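Local structure of aminotransferase, class I and II (Erwinia tasmaniensis, 5Z0Q) at residues 89-100 with 249-260. The protein belongs to the class I and II aminotransferases, enzymes of the fold that works with pyridoxal-5'-phosphate, and carries pyridoxal-5'-phosphate in its pocket. Numbering follows the deposited sequence.
Sequences IQPEWLVFLPGV and ASLAVIPNPELR. With PLP (pyridoxal-5'-phosphate), chain M.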
ATOM      1  N   ILE A  89      22.904  10.439  -5.685  1.00 42.12           N
ATOM      2  CA  ILE A  89      22.241   9.197  -5.307  1.00 33.31           C
ATOM      3  C   ILE A  89      22.520   8.146  -6.370  1.00 33.28           C
ATOM      4  O   ILE A  89      22.362   8.409  -7.568  1.00 33.58           O
ATOM      5  CB  ILE A  89      20.726   9.404  -5.130  1.00 37.88           C
ATOM      6  CG1 ILE A  89      20.448  10.357  -3.970  1.00 39.97           C
ATOM      7  CG2 ILE A  89      20.024   8.074  -4.899  1.00 30.95           C
ATOM      8  CD1 ILE A  89      20.860   9.801  -2.637  1.00 35.82           C
ATOM      9  N   GLN A  90      22.932   6.957  -5.933  1.00 38.74           N
ATOM     10  CA  GLN A  90      23.011   5.832  -6.853  1.00 35.20           C
ATOM     11  C   GLN A  90      21.625   5.220  -7.043  1.00 35.72           C
ATOM     12  O   GLN A  90      20.864   5.098  -6.079  1.00 38.08           O
ATOM     13  CB  GLN A  90      23.983   4.775  -6.334  1.00 36.49           C
ATOM     14  CG  GLN A  90      25.268   4.685  -7.138  1.00 47.29           C
ATOM     15  CD  GLN A  90      25.886   6.045  -7.396  1.00 35.78           C
ATOM     16  OE1 GLN A  90      26.355   6.714  -6.474  1.00 40.39           O
ATOM     17  NE2 GLN A  90      25.881   6.467  -8.655  1.00 31.35           N
ATOM     18  N   PRO A  91      21.272   4.835  -8.272  1.00 33.91           N
ATOM     19  CA  PRO A  91      19.899   4.358  -8.519  1.00 34.99           C
ATOM     20  C   PRO A  91      19.512   3.134  -7.705  1.00 32.16           C
ATOM     21  O   PRO A  91      18.361   3.036  -7.264  1.00 39.95           O
ATOM     22  CB  PRO A  91      19.904   4.062 -10.026  1.00 28.48           C
ATOM     23  CG  PRO A  91      20.986   4.932 -10.575  1.00 25.83           C
ATOM     24  CD  PRO A  91      22.048   4.958  -9.516  1.00 34.01           C
ATOM     25  N   GLU A  92      20.438   2.198  -7.483  1.00 28.51           N
ATOM     26  CA  GLU A  92      20.088   0.987  -6.748  1.00 29.52           C
ATOM     27  C   GLU A  92      19.886   1.235  -5.258  1.00 34.07           C
ATOM     28  O   GLU A  92      19.466   0.313  -4.549  1.00 36.03           O
ATOM     29  CB  GLU A  92      21.156  -0.094  -6.954  1.00 28.41           C
ATOM     30  CG  GLU A  92      22.514   0.214  -6.344  1.00 26.41           C
ATOM     31  CD  GLU A  92      23.410   1.014  -7.270  1.00 40.54           C
ATOM     32  OE1 GLU A  92      22.907   1.534  -8.289  1.00 40.86           O
ATOM     33  OE2 GLU A  92      24.621   1.117  -6.982  1.00 40.10           O
ATOM     34  N   TRP A  93      20.171   2.443  -4.766  1.00 34.27           N
ATOM     35  CA  TRP A  93      19.904   2.762  -3.368  1.00 33.69           C
ATOM     36  C   TRP A  93      18.418   2.934  -3.088  1.00 27.71           C
ATOM     37  O   TRP A  93      18.007   2.851  -1.926  1.00 28.80           O
ATOM     38  CB  TRP A  93      20.636   4.043  -2.961  1.00 33.93           C
ATOM     39  CG  TRP A  93      22.128   3.955  -2.996  1.00 35.53           C
ATOM     40  CD1 TRP A  93      22.881   2.850  -3.270  1.00 37.94           C
ATOM     41  CD2 TRP A  93      23.052   5.019  -2.747  1.00 36.41           C
ATOM     42  NE1 TRP A  93      24.219   3.163  -3.207  1.00 40.91           N
ATOM     43  CE2 TRP A  93      24.349   4.489  -2.887  1.00 36.43           C
ATOM     44  CE3 TRP A  93      22.908   6.371  -2.418  1.00 34.81           C
ATOM     45  CZ2 TRP A  93      25.495   5.261  -2.711  1.00 33.25           C
ATOM     46  CZ3 TRP A  93      24.047   7.137  -2.243  1.00 31.14           C
ATOM     47  CH2 TRP A  93      25.322   6.580  -2.389  1.00 34.47           C
ATOM     48  N   LEU A  94      17.610   3.169  -4.118  1.00 30.69           N
ATOM     49  CA  LEU A  94      16.214   3.525  -3.922  1.00 32.98           C
ATOM     50  C   LEU A  94      15.350   2.289  -3.706  1.00 30.21           C
ATOM     51  O   LEU A  94      15.554   1.248  -4.336  1.00 29.90           O
ATOM     52  CB  LEU A  94      15.696   4.317  -5.123  1.00 27.48           C
ATOM     53  CG  LEU A  94      16.429   5.625  -5.424  1.00 24.52           C
ATOM     54  CD1 LEU A  94      15.828   6.310  -6.638  1.00 25.85           C
ATOM     55  CD2 LEU A  94      16.396   6.548  -4.217  1.00 27.70           C
ATOM     56  N   VAL A  95      14.384   2.415  -2.797  1.00 31.47           N
ATOM     57  CA  VAL A  95      13.356   1.404  -2.562  1.00 32.94           C
ATOM     58  C   VAL A  95      12.039   2.154  -2.420  1.00 29.53           C
ATOM     59  O   VAL A  95      11.858   2.918  -1.466  1.00 29.09           O
ATOM     60  CB  VAL A  95      13.630   0.550  -1.314  1.00 26.76           C
ATOM     61  CG1 VAL A  95      12.474  -0.405  -1.066  1.00 24.21           C
ATOM     62  CG2 VAL A  95      14.930  -0.223  -1.462  1.00 24.18           C
ATOM     63  N   PHE A  96      11.122   1.946  -3.362  1.00 31.57           N
ATOM     64  CA  PHE A  96       9.860   2.672  -3.359  1.00 25.86           C
ATOM     65  C   PHE A  96       8.851   2.002  -2.434  1.00 25.31           C
ATOM     66  O   PHE A  96       8.753   0.773  -2.379  1.00 26.29           O
ATOM     67  CB  PHE A  96       9.299   2.768  -4.777  1.00 26.05           C
ATOM     68  CG  PHE A  96      10.180   3.533  -5.722  1.00 31.32           C
ATOM     69  CD1 PHE A  96      10.286   4.911  -5.629  1.00 31.95           C
ATOM     70  CD2 PHE A  96      10.904   2.875  -6.703  1.00 33.03           C
ATOM     71  CE1 PHE A  96      11.099   5.620  -6.495  1.00 33.58           C
ATOM     72  CE2 PHE A  96      11.718   3.577  -7.574  1.00 30.71           C
ATOM     73  CZ  PHE A  96      11.815   4.951  -7.470  1.00 34.84           C
ATOM     74  N   LEU A  97       8.098   2.822  -1.708  1.00 25.35           N
ATOM     75  CA  LEU A  97       7.181   2.360  -0.679  1.00 25.61           C
ATOM     76  C   LEU A  97       5.853   3.089  -0.810  1.00 31.58           C
ATOM     77  O   LEU A  97       5.805   4.211  -1.328  1.00 29.48           O
ATOM     78  CB  LEU A  97       7.756   2.596   0.727  1.00 30.24           C
ATOM     79  CG  LEU A  97       9.068   1.887   1.065  1.00 24.48           C
ATOM     80  CD1 LEU A  97       9.762   2.584   2.225  1.00 28.34           C
ATOM     81  CD2 LEU A  97       8.811   0.425   1.392  1.00 20.95           C
ATOM     82  N   PRO A  98       4.754   2.472  -0.357  1.00 34.14           N
ATOM     83  CA  PRO A  98       3.442   3.154  -0.339  1.00 30.74           C
ATOM     84  C   PRO A  98       3.203   3.916   0.963  1.00 34.88           C
ATOM     85  O   PRO A  98       2.317   3.598   1.768  1.00 42.01           O
ATOM     86  CB  PRO A  98       2.470   1.988  -0.525  1.00 26.04           C
ATOM     87  CG  PRO A  98       3.143   0.858   0.186  1.00 31.97           C
ATOM     88  CD  PRO A  98       4.630   1.041  -0.027  1.00 34.43           C
ATOM     89  N   GLY A  99       4.008   4.948   1.184  1.00 26.75           N
ATOM     90  CA  GLY A  99       3.921   5.762   2.380  1.00 28.07           C
ATOM     91  C   GLY A  99       5.250   5.843   3.107  1.00 29.42           C
ATOM     92  O   GLY A  99       6.222   5.166   2.777  1.00 29.02           O
ATOM     93  N   VAL A 100       5.268   6.706   4.121  1.00 26.98           N
ATOM     94  CA  VAL A 100       6.469   6.932   4.917  1.00 33.08           C
ATOM     95  C   VAL A 100       6.355   6.167   6.228  1.00 32.21           C
ATOM     96  O   VAL A 100       7.357   5.689   6.770  1.00 28.15           O
ATOM     97  CB  VAL A 100       6.696   8.435   5.164  1.00 33.55           C
ATOM     98  CG1 VAL A 100       7.989   8.665   5.937  1.00 24.17           C
ATOM     99  CG2 VAL A 100       6.717   9.190   3.844  1.00 37.01           C
ATOM    100  N   ALA A 249       2.996   7.960  -2.461  1.00 39.32           N
ATOM    101  CA  ALA A 249       4.192   7.475  -3.136  1.00 31.75           C
ATOM    102  C   ALA A 249       5.419   8.029  -2.422  1.00 31.37           C
ATOM    103  O   ALA A 249       5.595   9.249  -2.337  1.00 34.79           O
ATOM    104  CB  ALA A 249       4.190   7.881  -4.608  1.00 32.01           C
ATOM    105  N   SER A 250       6.259   7.134  -1.903  1.00 30.94           N
ATOM    106  CA  SER A 250       7.446   7.519  -1.153  1.00 31.20           C
ATOM    107  C   SER A 250       8.608   6.632  -1.581  1.00 31.37           C
ATOM    108  O   SER A 250       8.448   5.700  -2.375  1.00 27.22           O
ATOM    109  CB  SER A 250       7.206   7.412   0.358  1.00 33.47           C
ATOM    110  OG  SER A 250       7.062   6.059   0.749  1.00 35.03           O
ATOM    111  N   LEU A 251       9.790   6.924  -1.042  1.00 24.32           N
ATOM    112  CA  LEU A 251      10.973   6.136  -1.349  1.00 32.32           C
ATOM    113  C   LEU A 251      11.932   6.181  -0.170  1.00 28.04           C
ATOM    114  O   LEU A 251      11.982   7.162   0.576  1.00 25.85           O
ATOM    115  CB  LEU A 251      11.667   6.629  -2.630  1.00 38.47           C
ATOM    116  CG  LEU A 251      12.051   8.107  -2.777  1.00 38.94           C
ATOM    117  CD1 LEU A 251      13.403   8.417  -2.140  1.00 29.80           C
ATOM    118  CD2 LEU A 251      12.048   8.507  -4.245  1.00 36.12           C
ATOM    119  N   ALA A 252      12.691   5.100  -0.012  1.00 28.53           N
ATOM    120  CA  ALA A 252      13.736   5.002   0.994  1.00 23.10           C
ATOM    121  C   ALA A 252      15.086   4.893   0.300  1.00 31.05           C
ATOM    122  O   ALA A 252      15.225   4.173  -0.694  1.00 29.57           O
ATOM    123  CB  ALA A 252      13.515   3.797   1.911  1.00 24.57           C
ATOM    124  N   VAL A 253      16.075   5.610   0.823  1.00 32.17           N
ATOM    125  CA  VAL A 253      17.418   5.639   0.254  1.00 31.18           C
ATOM    126  C   VAL A 253      18.342   4.908   1.217  1.00 31.12           C
ATOM    127  O   VAL A 253      18.676   5.429   2.288  1.00 35.18           O
ATOM    128  CB  VAL A 253      17.901   7.072  -0.001  1.00 33.19           C
ATOM    129  CG1 VAL A 253      19.235   7.057  -0.731  1.00 30.93           C
ATOM    130  CG2 VAL A 253      16.857   7.847  -0.792  1.00 27.97           C
ATOM    131  N   ILE A 254      18.755   3.705   0.839  1.00 35.21           N
ATOM    132  CA  ILE A 254      19.622   2.866   1.653  1.00 30.18           C
ATOM    133  C   ILE A 254      20.903   2.608   0.868  1.00 34.90           C
ATOM    134  O   ILE A 254      20.958   1.708   0.028  1.00 32.66           O
ATOM    135  CB  ILE A 254      18.931   1.545   2.035  1.00 32.27           C
ATOM    136  CG1 ILE A 254      17.451   1.787   2.339  1.00 31.31           C
ATOM    137  CG2 ILE A 254      19.619   0.914   3.233  1.00 28.80           C
ATOM    138  CD1 ILE A 254      16.647   0.521   2.510  1.00 22.41           C
ATOM    139  N   PRO A 255      21.958   3.391   1.110  1.00 34.02           N
ATOM    140  CA  PRO A 255      23.214   3.161   0.380  1.00 32.25           C
ATOM    141  C   PRO A 255      23.901   1.858   0.752  1.00 34.52           C
ATOM    142  O   PRO A 255      24.593   1.275  -0.091  1.00 36.28           O
ATOM    143  CB  PRO A 255      24.071   4.378   0.761  1.00 29.95           C
ATOM    144  CG  PRO A 255      23.095   5.402   1.252  1.00 28.79           C
ATOM    145  CD  PRO A 255      22.004   4.622   1.913  1.00 28.20           C
ATOM    146  N   ASN A 256      23.732   1.385   1.979  1.00 34.76           N
ATOM    147  CA  ASN A 256      24.378   0.146   2.394  1.00 39.48           C
ATOM    148  C   ASN A 256      23.719  -1.037   1.694  1.00 35.49           C
ATOM    149  O   ASN A 256      22.495  -1.194   1.774  1.00 37.35           O
ATOM    150  CB  ASN A 256      24.294  -0.014   3.913  1.00 42.87           C
ATOM    151  CG  ASN A 256      25.192  -1.121   4.440  1.00 38.02           C
ATOM    152  OD1 ASN A 256      25.241  -2.221   3.888  1.00 40.35           O
ATOM    153  ND2 ASN A 256      25.910  -0.830   5.518  1.00 39.03           N
ATOM    154  N   PRO A 257      24.485  -1.881   0.995  1.00 37.97           N
ATOM    155  CA  PRO A 257      23.860  -3.032   0.324  1.00 34.72           C
ATOM    156  C   PRO A 257      23.282  -4.049   1.291  1.00 37.96           C
ATOM    157  O   PRO A 257      22.186  -4.572   1.051  1.00 32.58           O
ATOM    158  CB  PRO A 257      25.012  -3.622  -0.505  1.00 30.35           C
ATOM    159  CG  PRO A 257      26.013  -2.511  -0.627  1.00 32.45           C
ATOM    160  CD  PRO A 257      25.909  -1.743   0.652  1.00 39.17           C
ATOM    161  N   GLU A 258      23.987  -4.347   2.387  1.00 32.50           N
ATOM    162  CA  GLU A 258      23.483  -5.334   3.335  1.00 31.78           C
ATOM    163  C   GLU A 258      22.242  -4.822   4.057  1.00 34.21           C
ATOM    164  O   GLU A 258      21.293  -5.582   4.285  1.00 34.18           O
ATOM    165  CB  GLU A 258      24.570  -5.706   4.342  1.00 37.13           C
ATOM    166  CG  GLU A 258      24.210  -6.899   5.217  1.00 54.54           C
ATOM    167  CD  GLU A 258      24.500  -6.663   6.688  1.00 63.94           C
ATOM    168  OE1 GLU A 258      23.933  -7.393   7.529  1.00 68.11           O
ATOM    169  OE2 GLU A 258      25.289  -5.746   7.005  1.00 57.53           O
ATOM    170  N   LEU A 259      22.233  -3.540   4.431  1.00 33.09           N
ATOM    171  CA  LEU A 259      21.057  -2.975   5.082  1.00 32.50           C
ATOM    172  C   LEU A 259      19.873  -2.899   4.129  1.00 36.87           C
ATOM    173  O   LEU A 259      18.720  -2.961   4.569  1.00 31.10           O
ATOM    174  CB  LEU A 259      21.377  -1.590   5.644  1.00 31.77           C
ATOM    175  CG  LEU A 259      22.442  -1.531   6.741  1.00 31.56           C
ATOM    176  CD1 LEU A 259      22.617  -0.106   7.243  1.00 30.01           C
ATOM    177  CD2 LEU A 259      22.095  -2.468   7.889  1.00 25.93           C
ATOM    178  N   ARG A 260      20.133  -2.766   2.825  1.00 31.13           N
ATOM    179  CA  ARG A 260      19.040  -2.739   1.859  1.00 26.43           C
ATOM    180  C   ARG A 260      18.426  -4.122   1.684  1.00 27.45           C
ATOM    181  O   ARG A 260      17.214  -4.246   1.481  1.00 27.42           O
ATOM    182  CB  ARG A 260      19.534  -2.197   0.518  1.00 32.67           C
ATOM    183  CG  ARG A 260      18.414  -1.798  -0.432  1.00 31.34           C
ATOM    184  CD  ARG A 260      18.944  -1.420  -1.808  1.00 26.49           C
ATOM    185  NE  ARG A 260      20.156  -0.608  -1.734  1.00 32.05           N
ATOM    186  CZ  ARG A 260      21.341  -0.994  -2.195  1.00 32.24           C
ATOM    187  NH1 ARG A 260      21.473  -2.177  -2.776  1.00 33.06           N
ATOM    188  NH2 ARG A 260      22.394  -0.194  -2.083  1.00 40.32           N
TER
HETATM  189  N1  PLP M 401       6.519  11.499   8.370  1.00 34.00           N
HETATM  190  C2  PLP M 401       6.230  12.656   9.066  1.00 34.69           C
HETATM  191  C2A PLP M 401       7.216  13.205  10.055  1.00 34.89           C
HETATM  192  C3  PLP M 401       5.027  13.317   8.847  1.00 36.53           C
HETATM  193  O3  PLP M 401       4.740  14.466   9.536  1.00 36.52           O
HETATM  194  C4  PLP M 401       4.114  12.810   7.928  1.00 42.98           C
HETATM  195  C4A PLP M 401       2.898  13.608   7.559  1.00 41.52           C
HETATM  196  C5  PLP M 401       4.410  11.642   7.234  1.00 44.62           C
HETATM  197  C6  PLP M 401       5.617  10.990   7.458  1.00 39.34           C
HETATM  198  C5A PLP M 401       3.411  11.100   6.237  1.00 45.84           C
HETATM  199  O4P PLP M 401       3.601   9.718   6.029  1.00 42.80           O
HETATM  200  P   PLP M 401       2.483   8.877   5.232  1.00 47.94           P
HETATM  201  O1P PLP M 401       1.122   9.170   5.818  1.00 46.57           O
HETATM  202  O2P PLP M 401       2.773   7.398   5.346  1.00 41.25           O
HETATM  203  O3P PLP M 401       2.516   9.293   3.781  1.00 44.89           O
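Val95 and Ala252 form a hydrogen-bonded pair of an antiparallel ladder: Val95 N gives to Ala252 O, and Ala252 N returns a bond of 2.8 Å to Val95 O. Leu97 and Ser250 repeat the exchange two residues further along, and at the other end Ile254 N reaches Trp93 O at 3.0 Å in an almost straight bond (172°).

Side chains pack along both faces of this ladder. Leu94, Phe96, Leu251 and Val253 share one, where Leu94 CD2 rests 3.7 Å from Val253 CG2 and Phe96 CD1 meets Leu251 CB; helix 71-83 covers Leu94 and Phe96. On the other face Leu97 CD1 lies beside Ala252 CB, and Val95 CG2 touches the aliphatic CG of Arg260.

Beyond the strands, Pro255 lies over one face of the Trp93 indole. Pro255 CA sits 3.5 Å from the centroid of the five-membered ring of Trp93, a CH-pi contact close to the ring normal, while CB and CG spread over the six-membered ring; Gln90 CB lies over the rim of the opposite face. Arg260, bent at chi3 (-42°), brings NE and NH2 side-on to Ile254 O. This double grip holds the guanidinium with NH2 3.3 Å from Trp93 CD1, its plane 16° from that of the indole.

At the PLP end, Val100 N donates to PLP O2P at 2.9 Å. The pairing thus joins strand 94-97, outermost of the large mixed sheet within this chain, to antiparallel strand 250-253 in the PLP-dependent aminotransferase fold, with the turn after 94-97 delivering a backbone N-H to the PLP phosphate.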